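Local coordinates for protein S-adenosyl-L-methionine-dependent 2-deoxy-scyllo-inosamine dehydrogenase (Bacillus circulans, PDB 4M7S) that catalyses the radical S-adenosylmethionine-dependent two-electron oxidation of 2-deoxy-scyllo-inosamine to amino-dideoxy-scyllo-inosose in butirosin biosynthesis, with the help of two [4Fe-4S] clusters, at residues R86-N92 with I109-T115; S6-V12 with R56-Y62; R18-Y22 with Q116-A120. All blocks are in the same frame, centred on the assembly; numbering follows the deposited sequence. Where two conformers were deposited one is given.

Interaction 1: residues R86-N92 with I109-T115; sequences RPIIYTN and IQKFIVT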
loop_
_atom_site.group_PDB
_atom_site.type_symbol
_atom_site.label_atom_id
_atom_site.label_comp_id
_atom_site.label_asym_id
_atom_site.label_seq_id
_atom_site.Cartn_x
_atom_site.Cartn_y
_atom_site.Cartn_z
ATOM N N ARG A 86 3.264 1.943 -12.271
ATOM C CA ARG A 86 4.627 1.581 -11.885
ATOM C C ARG A 86 4.607 0.585 -10.737
ATOM O O ARG A 86 4.402 0.969 -9.583
ATOM C CB ARG A 86 5.419 2.841 -11.502
ATOM C CG ARG A 86 6.836 2.588 -10.972
ATOM C CD ARG A 86 7.621 3.897 -10.922
ATOM N NE ARG A 86 8.872 3.768 -10.178
ATOM C CZ ARG A 86 10.028 3.387 -10.712
ATOM N NH1 ARG A 86 11.114 3.308 -9.955
ATOM N NH2 ARG A 86 10.101 3.089 -12.003
ATOM N N PRO A 87 4.795 -0.709 -11.055
ATOM C CA PRO A 87 4.752 -1.797 -10.074
ATOM C C PRO A 87 6.027 -1.863 -9.235
ATOM O O PRO A 87 7.127 -1.902 -9.789
ATOM C CB PRO A 87 4.632 -3.062 -10.949
ATOM C CG PRO A 87 4.261 -2.563 -12.342
ATOM C CD PRO A 87 4.918 -1.220 -12.432
ATOM N N ILE A 88 5.867 -1.867 -7.913
ATOM C CA ILE A 88 6.993 -1.883 -6.990
ATOM C C ILE A 88 6.822 -3.037 -6.018
ATOM O O ILE A 88 5.728 -3.241 -5.491
ATOM C CB ILE A 88 7.031 -0.612 -6.123
ATOM C CG1 ILE A 88 6.866 0.647 -6.974
ATOM C CG2 ILE A 88 8.312 -0.576 -5.281
ATOM C CD1 ILE A 88 7.990 0.877 -7.940
ATOM N N ILE A 89 7.895 -3.780 -5.763
ATOM C CA ILE A 89 7.854 -4.815 -4.732
ATOM C C ILE A 89 8.554 -4.332 -3.459
ATOM O O ILE A 89 9.724 -3.937 -3.497
ATOM C CB ILE A 89 8.539 -6.120 -5.194
ATOM C CG1 ILE A 89 7.705 -6.828 -6.261
ATOM C CG2 ILE A 89 8.755 -7.066 -3.998
ATOM C CD1 ILE A 89 6.489 -7.529 -5.702
ATOM N N TYR A 90 7.840 -4.356 -2.336
ATOM C CA TYR A 90 8.473 -4.158 -1.041
ATOM C C TYR A 90 8.567 -5.540 -0.386
ATOM O O TYR A 90 7.545 -6.195 -0.158
ATOM C CB TYR A 90 7.644 -3.214 -0.181
ATOM C CG TYR A 90 7.532 -1.793 -0.715
ATOM C CD1 TYR A 90 6.665 -1.479 -1.755
ATOM C CD2 TYR A 90 8.279 -0.767 -0.160
ATOM C CE1 TYR A 90 6.548 -0.177 -2.232
ATOM C CE2 TYR A 90 8.168 0.538 -0.624
ATOM C CZ TYR A 90 7.304 0.823 -1.660
ATOM O OH TYR A 90 7.195 2.114 -2.126
ATOM N N THR A 91 9.783 -5.991 -0.093
ATOM C CA THR A 91 9.968 -7.370 0.365
ATOM C C THR A 91 11.038 -7.481 1.453
ATOM O O THR A 91 11.970 -6.681 1.473
ATOM C CB THR A 91 10.330 -8.281 -0.834
ATOM O OG1 THR A 91 10.538 -9.625 -0.381
ATOM C CG2 THR A 91 11.593 -7.771 -1.542
ATOM N N ASN A 92 10.913 -8.457 2.360
ATOM C CA ASN A 92 11.985 -8.698 3.326
ATOM C C ASN A 92 13.181 -9.398 2.693
ATOM O O ASN A 92 14.226 -9.549 3.330
ATOM C CB ASN A 92 11.518 -9.455 4.582
ATOM C CG ASN A 92 10.878 -10.799 4.272
ATOM O OD1 ASN A 92 11.254 -11.487 3.313
ATOM N ND2 ASN A 92 9.887 -11.175 5.082
ATOM N N ILE A 109 7.698 -5.656 -12.786
ATOM C CA ILE A 109 8.180 -4.930 -11.606
ATOM C C ILE A 109 9.314 -3.986 -11.991
ATOM O O ILE A 109 10.305 -4.413 -12.587
ATOM C CB ILE A 109 8.671 -5.874 -10.475
ATOM C CG1 ILE A 109 7.529 -6.763 -9.975
ATOM C CG2 ILE A 109 9.262 -5.052 -9.299
ATOM C CD1 ILE A 109 6.273 -5.987 -9.574
ATOM N N GLN A 110 9.182 -2.709 -11.642
ATOM C CA GLN A 110 10.208 -1.731 -11.979
ATOM C C GLN A 110 11.165 -1.468 -10.820
ATOM O O GLN A 110 12.233 -0.887 -11.007
ATOM C CB GLN A 110 9.562 -0.426 -12.447
ATOM C CG GLN A 110 8.802 -0.573 -13.762
ATOM C CD GLN A 110 8.136 0.705 -14.192
ATOM O OE1 GLN A 110 8.497 1.785 -13.733
ATOM N NE2 GLN A 110 7.150 0.592 -15.083
ATOM N N LYS A 111 10.789 -1.888 -9.619
ATOM C CA LYS A 111 11.645 -1.638 -8.468
ATOM C C LYS A 111 11.406 -2.630 -7.340
ATOM O O LYS A 111 10.262 -2.961 -7.023
ATOM C CB LYS A 111 11.451 -0.206 -7.966
ATOM C CG LYS A 111 12.525 0.290 -7.014
ATOM C CD LYS A 111 12.491 1.806 -6.987
ATOM C CE LYS A 111 13.425 2.394 -5.945
ATOM N NZ LYS A 111 13.271 3.879 -5.788
ATOM N N PHE A 112 12.502 -3.105 -6.750
ATOM C CA PHE A 112 12.457 -3.929 -5.551
ATOM C C PHE A 112 13.065 -3.150 -4.386
ATOM O O PHE A 112 14.205 -2.684 -4.463
ATOM C CB PHE A 112 13.249 -5.224 -5.756
ATOM C CG PHE A 112 12.726 -6.097 -6.876
ATOM C CD1 PHE A 112 13.147 -5.900 -8.184
ATOM C CD2 PHE A 112 11.831 -7.129 -6.612
ATOM C CE1 PHE A 112 12.676 -6.719 -9.221
ATOM C CE2 PHE A 112 11.354 -7.954 -7.642
ATOM C CZ PHE A 112 11.778 -7.747 -8.944
ATOM N N ILE A 113 12.290 -2.997 -3.318
ATOM C CA ILE A 113 12.781 -2.377 -2.099
ATOM C C ILE A 113 12.958 -3.516 -1.121
ATOM O O ILE A 113 11.972 -4.045 -0.612
ATOM C CB ILE A 113 11.761 -1.403 -1.485
ATOM C CG1 ILE A 113 11.147 -0.489 -2.549
ATOM C CG2 ILE A 113 12.393 -0.615 -0.335
ATOM C CD1 ILE A 113 12.130 0.412 -3.216
ATOM N N VAL A 114 14.200 -3.909 -0.869
ATOM C CA VAL A 114 14.439 -5.035 0.025
ATOM C C VAL A 114 14.806 -4.540 1.418
ATOM O O VAL A 114 15.693 -3.698 1.569
ATOM C CB VAL A 114 15.562 -5.959 -0.493
ATOM C CG1 VAL A 114 15.756 -7.128 0.457
ATOM C CG2 VAL A 114 15.242 -6.458 -1.892
ATOM N N THR A 115 14.122 -5.065 2.429
ATOM C CA THR A 115 14.436 -4.730 3.811
ATOM C C THR A 115 14.826 -5.973 4.606
ATOM O O THR A 115 13.983 -6.820 4.896
ATOM C CB THR A 115 13.247 -4.041 4.508
ATOM O OG1 THR A 115 12.629 -3.118 3.604
ATOM C CG2 THR A 115 13.713 -3.286 5.747
#
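Ile89, Thr91 and Ile113 tie two neighbouring parallel strands together, and with helix 98-107 between them in sequence these make a beta-alpha-beta unit of the partial TIM-barrel core of the AdoMet radical fold. The bonding pattern is that of a regular parallel pair: Ile89 N and O reach Lys111 O and Ile113 N, and Thr91 N and O reach Ile113 O and Thr115 N. The strand axes are inclined by 12°.

Arg86, at the start of strand 86-91, meets the partner segment along its whole length. Its CG is anti to the backbone N (chi1 175°), and the chain runs out extended past the Gln110 amide oxygen. CB, CG, CD, NE and CZ pass OE1 in turn, CG the nearest of the five at 3.3 Å. NH2 reaches the same Gln110 OE1 at 2.7 Å, a weak, bent hydrogen bond at the guanidinium edge. NH1 meets the aliphatic chain of Lys111 at CD.

One face of the sheet carries Ile89 and Phe112, where Ile89 CB packs against Phe112 CD2; Phe112 also packs on helix 98-107, with Ile109 CG2 over one face of its ring. On the other face Tyr90 and Ile113 meet in a CH-pi contact: Ile113 CG1 sits 4.0 Å from the centroid of the Tyr90 ring, 24° off its normal and displaced toward CD2 and CE2.

Interaction 2: residues S6-V12 with R56-Y62; sequences SMIEVEV and RISFHFY. With SF4 (iron/sulfur cluster), chain C.
Segments 6-12 and 56-62 run parallel in register, Met7 beside Arg56, Ile8 beside Ile57 and Glu9 beside Ser58, with the strand axes 4.8 Å apart and inclined by 15°. Four backbone hydrogen bonds join them: Arg56 N to Ser6 O, Ile8 N to Arg56 O, Ser58 N to Ile8 O and Val10 N to Ser58 O. Beyond Val10 the pairing ends, and Glu11 forms the centre of an inverse gamma turn.

Ser58 OG is tightly packed against two side chains on its face of the sheet, the selenium of Met7 (a selenomethionine) at 3.1 Å and Glu9 CG at 3.1 Å, both short for atoms that are not bonded. The hydroxyl is buried with no hydrogen-bonding partner in the model. Bends at chi2 and chi3 (72° and 82°) turn the Met7 chain across Arg56, with CE 3.5 Å from Arg56 CB. On the opposite face Ile8 and Ile57 lie alongside each other.

These are the first two strands of the radical SAM barrel, linked through helix 38-50, on which Val10, Val12, Ile57 and Phe59 all pack. Past the strands, Phe61 presents its ring edge to two carboxylates: CD2 is 3.6 Å from Glu11 OE2, and CD1 is 4.0 Å from Glu9 OE1. The Glu11 carboxylate, whose OE1 accepts from Val180 N, stands nearly upright to that ring. One residue on, Tyr62 O comes to 3.7 Å from cluster sulfur S2.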
loop_
_atom_site.group_PDB
_atom_site.type_symbol
_atom_site.label_atom_id
_atom_site.label_comp_id
_atom_site.label_asym_id
_atom_site.label_seq_id
_atom_site.Cartn_x
_atom_site.Cartn_y
_atom_site.Cartn_z
ATOM N N SER A 6 -2.099 8.416 -5.973
ATOM C CA SER A 6 -0.922 8.275 -6.813
ATOM C C SER A 6 -0.237 6.940 -6.525
ATOM O O SER A 6 0.579 6.469 -7.315
ATOM C CB SER A 6 0.043 9.440 -6.587
ATOM O OG SER A 6 0.595 9.382 -5.285
HETATM N N MSE A 7 -0.585 6.335 -5.391
HETATM C CA MSE A 7 -0.056 5.029 -4.995
HETATM C C MSE A 7 -1.205 4.180 -4.473
HETATM O O MSE A 7 -2.066 4.667 -3.725
HETATM C CB MSE A 7 1.037 5.170 -3.923
HETATM C CG MSE A 7 1.318 3.876 -3.118
HETATM SE SE MSE A 7 2.257 2.422 -4.085
HETATM C CE MSE A 7 4.089 3.091 -3.894
ATOM N N ILE A 8 -1.251 2.923 -4.898
ATOM C CA ILE A 8 -2.201 1.987 -4.319
ATOM C C ILE A 8 -1.451 0.764 -3.806
ATOM O O ILE A 8 -0.622 0.193 -4.524
ATOM C CB ILE A 8 -3.321 1.587 -5.306
ATOM C CG1 ILE A 8 -4.247 0.552 -4.662
ATOM C CG2 ILE A 8 -2.747 1.042 -6.619
ATOM C CD1 ILE A 8 -5.575 0.429 -5.364
ATOM N N GLU A 9 -1.732 0.381 -2.559
ATOM C CA GLU A 9 -1.078 -0.760 -1.928
ATOM C C GLU A 9 -2.071 -1.896 -1.850
ATOM O O GLU A 9 -3.143 -1.734 -1.264
ATOM C CB GLU A 9 -0.639 -0.418 -0.502
ATOM C CG GLU A 9 0.784 0.052 -0.356
ATOM C CD GLU A 9 1.154 0.301 1.091
ATOM O OE1 GLU A 9 0.760 -0.516 1.946
ATOM O OE2 GLU A 9 1.820 1.316 1.373
ATOM N N VAL A 10 -1.717 -3.041 -2.431
ATOM C CA VAL A 10 -2.631 -4.175 -2.503
ATOM C C VAL A 10 -2.124 -5.350 -1.661
ATOM O O VAL A 10 -1.044 -5.893 -1.921
ATOM C CB VAL A 10 -2.828 -4.618 -3.950
ATOM C CG1 VAL A 10 -3.932 -5.662 -4.051
ATOM C CG2 VAL A 10 -3.185 -3.411 -4.825
ATOM N N GLU A 11 -2.900 -5.741 -0.656
ATOM C CA GLU A 11 -2.550 -6.895 0.166
ATOM C C GLU A 11 -2.861 -8.199 -0.578
ATOM O O GLU A 11 -3.854 -8.874 -0.280
ATOM C CB GLU A 11 -3.316 -6.847 1.493
ATOM C CG GLU A 11 -2.753 -7.745 2.586
ATOM C CD GLU A 11 -3.549 -7.657 3.881
ATOM O OE1 GLU A 11 -4.774 -7.372 3.822
ATOM O OE2 GLU A 11 -2.939 -7.866 4.953
ATOM N N VAL A 12 -2.018 -8.563 -1.544
ATOM C CA VAL A 12 -2.248 -9.803 -2.305
ATOM C C VAL A 12 -2.077 -11.053 -1.428
ATOM O O VAL A 12 -2.540 -12.138 -1.771
ATOM C CB VAL A 12 -1.378 -9.880 -3.580
ATOM C CG1 VAL A 12 -1.621 -8.648 -4.450
ATOM C CG2 VAL A 12 0.109 -10.000 -3.223
ATOM N N ARG A 56 1.807 4.594 -8.884
ATOM C CA ARG A 56 2.533 3.422 -8.395
ATOM C C ARG A 56 1.582 2.377 -7.835
ATOM O O ARG A 56 0.555 2.710 -7.234
ATOM C CB ARG A 56 3.524 3.811 -7.302
ATOM C CG ARG A 56 4.111 5.179 -7.427
ATOM C CD ARG A 56 5.564 5.118 -7.808
ATOM N NE ARG A 56 6.245 6.368 -7.492
ATOM C CZ ARG A 56 6.127 7.488 -8.200
ATOM N NH1 ARG A 56 5.351 7.524 -9.278
ATOM N NH2 ARG A 56 6.784 8.577 -7.827
ATOM N N ILE A 57 1.925 1.110 -8.031
ATOM C CA ILE A 57 1.193 0.024 -7.396
ATOM C C ILE A 57 2.167 -0.881 -6.635
ATOM O O ILE A 57 3.167 -1.338 -7.195
ATOM C CB ILE A 57 0.325 -0.779 -8.417
ATOM C CG1 ILE A 57 -0.369 -1.965 -7.742
ATOM C CG2 ILE A 57 1.164 -1.251 -9.614
ATOM C CD1 ILE A 57 -1.537 -2.527 -8.555
ATOM N N SER A 58 1.905 -1.096 -5.347
ATOM C CA SER A 58 2.677 -2.066 -4.559
ATOM C C SER A 58 1.809 -3.233 -4.065
ATOM O O SER A 58 0.575 -3.137 -4.060
ATOM C CB SER A 58 3.429 -1.395 -3.405
ATOM O OG SER A 58 2.662 -0.394 -2.785
ATOM N N PHE A 59 2.458 -4.327 -3.657
ATOM C CA PHE A 59 1.768 -5.595 -3.398
ATOM C C PHE A 59 1.921 -6.101 -1.969
ATOM O O PHE A 59 1.838 -7.315 -1.710
ATOM C CB PHE A 59 2.285 -6.660 -4.362
ATOM C CG PHE A 59 2.176 -6.259 -5.795
ATOM C CD1 PHE A 59 1.017 -6.526 -6.518
ATOM C CD2 PHE A 59 3.216 -5.588 -6.420
ATOM C CE1 PHE A 59 0.907 -6.156 -7.842
ATOM C CE2 PHE A 59 3.106 -5.194 -7.752
ATOM C CZ PHE A 59 1.953 -5.487 -8.463
ATOM N N HIS A 60 2.104 -5.156 -1.032
ATOM C CA HIS A 60 2.503 -5.411 0.373
ATOM C C HIS A 60 1.746 -4.507 1.367
ATOM O O HIS A 60 1.922 -3.287 1.335
ATOM C CB HIS A 60 4.009 -5.117 0.499
ATOM C CG HIS A 60 4.589 -5.339 1.869
ATOM N ND1 HIS A 60 5.772 -6.017 2.066
ATOM C CD2 HIS A 60 4.180 -4.938 3.098
ATOM C CE1 HIS A 60 6.054 -6.049 3.357
ATOM N NE2 HIS A 60 5.105 -5.402 4.006
ATOM N N PHE A 61 0.940 -5.075 2.271
ATOM C CA PHE A 61 0.281 -4.233 3.269
ATOM C C PHE A 61 1.074 -4.522 4.530
ATOM O O PHE A 61 1.914 -3.714 4.949
ATOM C CB PHE A 61 -1.205 -4.575 3.429
ATOM C CG PHE A 61 -1.924 -3.719 4.426
ATOM C CD1 PHE A 61 -1.529 -2.398 4.645
ATOM C CD2 PHE A 61 -2.984 -4.232 5.163
ATOM C CE1 PHE A 61 -2.172 -1.606 5.575
ATOM C CE2 PHE A 61 -3.645 -3.442 6.104
ATOM C CZ PHE A 61 -3.231 -2.122 6.315
ATOM N N TYR A 62 0.840 -5.688 5.120
ATOM C CA TYR A 62 1.679 -6.137 6.235
ATOM C C TYR A 62 2.078 -7.595 6.051
ATOM O O TYR A 62 2.342 -8.321 7.021
ATOM C CB TYR A 62 0.982 -5.928 7.569
ATOM C CG TYR A 62 1.048 -4.504 8.070
ATOM C CD1 TYR A 62 2.134 -4.057 8.813
ATOM C CD2 TYR A 62 0.027 -3.607 7.792
ATOM C CE1 TYR A 62 2.196 -2.753 9.277
ATOM C CE2 TYR A 62 0.079 -2.299 8.247
ATOM C CZ TYR A 62 1.165 -1.879 8.983
ATOM O OH TYR A 62 1.206 -0.582 9.433
HETATM FE FE1 SF4 C . 7.088 -9.092 8.006
HETATM FE FE2 SF4 C . 8.752 -7.997 9.772
HETATM FE FE3 SF4 C . 6.286 -7.036 9.545
HETATM FE FE4 SF4 C . 8.040 -6.620 7.519
HETATM S S1 SF4 C . 8.182 -5.757 9.641
HETATM S S2 SF4 C . 5.862 -7.288 7.293
HETATM S S3 SF4 C . 9.286 -8.559 7.606
HETATM S S4 SF4 C . 6.844 -9.147 10.307
#

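Interaction 3: residues R18-Y22 with Q116-A120; sequences RTCWY and QHAGA. With SF4 (iron/sulfur cluster), chain C.
Tyr22 and His117 form the shortest direct hydrogen bond between the two loops, OH to ND1 at 2.9 Å, made at the edge of both rings; either atom could be the donor. The same hydroxyl accepts a weak bond from Ala118 N, so two consecutive residues of the 116-120 loop grip one oxygen. Arg18 is held chiefly by a salt bridge from NE to Asp94, and its NH1 adds a weak, bent bond to Ala118 O at 3.1 Å. That carbonyl also takes a hydrogen bond from a water, at 2.7 Å, and the water in turn accepts from Thr19 N, bridging the two backbones.

Cys20 SG binds a cluster iron, FE2, at 2.4 Å. It is the middle cysteine of the CX3CX2C motif, Cys16, Cys20 and Cys23, that marks the radical SAM superfamily; three cysteines hold the cluster, and in the working enzyme an exchangeable AdoMet completes it; none is bound here. His117 covers another part of the cluster: the iron FE4 lies over one ring face, 3.6 Å from His117 NE2, so the contact is packing rather than ligation.

Outward from the cluster the contact becomes packing. With CG anti to its carbonyl carbon (chi1 -76°) and the chain extended from there, Arg18 lays CD against His117 CB at 3.6 Å. His117 O then lies over one face of the guanidinium, while Ala120 CA, just past a cis peptide, comes to its edge. Ala118 CB touches both Cys20 SG and Tyr22 CE2, each at 3.7 Å. The Tyr22 ring, with CB of Cys20 over one face, also stacks with His144, which touches His117 as well.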
loop_
_atom_site.group_PDB
_atom_site.type_symbol
_atom_site.label_atom_id
_atom_site.label_comp_id
_atom_site.label_asym_id
_atom_site.label_seq_id
_atom_site.Cartn_x
_atom_site.Cartn_y
_atom_site.Cartn_z
ATOM N N ARG A 18 8.206 -13.523 8.641
ATOM C CA ARG A 18 8.910 -13.035 9.822
ATOM C C ARG A 18 7.957 -12.678 10.959
ATOM O O ARG A 18 6.736 -12.639 10.780
ATOM C CB ARG A 18 9.838 -11.867 9.468
ATOM C CG ARG A 18 11.108 -12.333 8.771
ATOM C CD ARG A 18 12.105 -11.225 8.529
ATOM N NE ARG A 18 13.231 -11.704 7.729
ATOM C CZ ARG A 18 14.315 -12.290 8.229
ATOM N NH1 ARG A 18 14.443 -12.467 9.539
ATOM N NH2 ARG A 18 15.282 -12.698 7.416
ATOM N N THR A 19 8.531 -12.419 12.126
ATOM C CA THR A 19 7.759 -12.262 13.346
ATOM C C THR A 19 8.149 -10.986 14.076
ATOM O O THR A 19 8.089 -10.937 15.298
ATOM C CB THR A 19 8.015 -13.452 14.282
ATOM O OG1 THR A 19 9.424 -13.564 14.519
ATOM C CG2 THR A 19 7.505 -14.754 13.656
ATOM N N CYS A 20 8.537 -9.958 13.322
ATOM C CA CYS A 20 9.094 -8.735 13.906
ATOM C C CYS A 20 8.199 -8.153 15.000
ATOM O O CYS A 20 7.030 -7.827 14.763
ATOM C CB CYS A 20 9.354 -7.696 12.817
ATOM S SG CYS A 20 10.363 -8.327 11.449
ATOM N N TRP A 21 8.741 -8.044 16.208
ATOM C CA TRP A 21 7.920 -7.637 17.343
ATOM C C TRP A 21 7.439 -6.191 17.214
ATOM O O TRP A 21 6.409 -5.827 17.774
ATOM C CB TRP A 21 8.641 -7.866 18.674
ATOM C CG TRP A 21 7.680 -8.012 19.829
ATOM C CD1 TRP A 21 7.608 -7.231 20.948
ATOM C CD2 TRP A 21 6.631 -8.991 19.951
ATOM N NE1 TRP A 21 6.588 -7.671 21.763
ATOM C CE2 TRP A 21 5.981 -8.744 21.178
ATOM C CE3 TRP A 21 6.190 -10.045 19.145
ATOM C CZ2 TRP A 21 4.902 -9.527 21.613
ATOM C CZ3 TRP A 21 5.122 -10.819 19.584
ATOM C CH2 TRP A 21 4.495 -10.556 20.811
ATOM N N TYR A 22 8.176 -5.381 16.460
ATOM C CA TYR A 22 7.785 -3.995 16.229
ATOM C C TYR A 22 6.684 -3.882 15.176
ATOM O O TYR A 22 6.134 -2.801 14.960
ATOM C CB TYR A 22 8.996 -3.140 15.837
ATOM C CG TYR A 22 9.877 -3.752 14.765
ATOM C CD1 TYR A 22 9.646 -3.499 13.417
ATOM C CD2 TYR A 22 10.946 -4.574 15.103
ATOM C CE1 TYR A 22 10.451 -4.048 12.436
ATOM C CE2 TYR A 22 11.756 -5.131 14.131
ATOM C CZ TYR A 22 11.505 -4.862 12.799
ATOM O OH TYR A 22 12.310 -5.412 11.825
ATOM N N GLN A 116 16.106 -6.086 4.947
ATOM C CA GLN A 116 16.545 -7.119 5.878
ATOM C C GLN A 116 15.885 -6.842 7.227
ATOM O O GLN A 116 16.104 -5.781 7.817
ATOM C CB GLN A 116 18.065 -7.098 6.021
ATOM C CG GLN A 116 18.594 -8.021 7.108
ATOM C CD GLN A 116 18.319 -9.479 6.807
ATOM O OE1 GLN A 116 18.374 -9.904 5.650
ATOM N NE2 GLN A 116 18.011 -10.255 7.844
ATOM N N HIS A 117 15.070 -7.777 7.715
ATOM C CA HIS A 117 14.303 -7.535 8.941
ATOM C C HIS A 117 14.739 -8.366 10.143
ATOM O O HIS A 117 15.721 -9.107 10.077
ATOM C CB HIS A 117 12.801 -7.696 8.693
ATOM C CG HIS A 117 12.142 -6.456 8.177
ATOM N ND1 HIS A 117 11.899 -5.358 8.973
ATOM C CD2 HIS A 117 11.680 -6.138 6.943
ATOM C CE1 HIS A 117 11.315 -4.416 8.252
ATOM N NE2 HIS A 117 11.170 -4.864 7.020
ATOM N N ALA A 118 13.984 -8.233 11.235
ATOM C CA ALA A 118 14.357 -8.791 12.539
ATOM C C ALA A 118 14.587 -10.294 12.521
ATOM O O ALA A 118 13.684 -11.075 12.203
ATOM C CB ALA A 118 13.328 -8.426 13.598
ATOM N N GLY A 119 15.805 -10.676 12.893
ATOM C CA GLY A 119 16.258 -12.052 12.848
ATOM C C GLY A 119 17.775 -12.076 12.805
ATOM O O GLY A 119 18.435 -11.458 13.647
ATOM N N ALA A 120 18.335 -12.790 11.831
ATOM C CA ALA A 120 17.548 -13.564 10.880
ATOM C C ALA A 120 17.402 -15.012 11.345
ATOM O O ALA A 120 16.586 -15.322 12.220
ATOM C CB ALA A 120 18.186 -13.509 9.501
HETATM FE FE1 SF4 C . 7.088 -9.092 8.006
HETATM FE FE2 SF4 C . 8.752 -7.997 9.772
HETATM FE FE3 SF4 C . 6.286 -7.036 9.545
HETATM FE FE4 SF4 C . 8.040 -6.620 7.519
HETATM S S1 SF4 C . 8.182 -5.757 9.641
HETATM S S2 SF4 C . 5.862 -7.288 7.293
HETATM S S3 SF4 C . 9.286 -8.559 7.606
HETATM S S4 SF4 C . 6.844 -9.147 10.307
HETATM O O HOH W 1 11.662 -12.831 12.615
#

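How the interactions relate
Interactions 1 and 2 belong to the parallel part of one mixed sheet, in which strands 86-91 and 56-58 are neighbours: Ile88 N probably bonds to Ile57 O, and Tyr90 CE1 packs on Ser58 CB. Both rest on regular backbone hydrogen bonding and are partly buried, with apolar side chains on the helix-covered face. Interaction 3 is a surface contact of two irregular loops, where side-chain polar groups, a water and an iron-sulfur cluster take over. Strand 111-116 leads from interaction 1 straight into it, and Asn92 CB touches His117 CD2. Interactions 2 and 3 do not touch, yet both reach the same cluster, so the C-terminal ends of the strands and the cysteine loop converge on it.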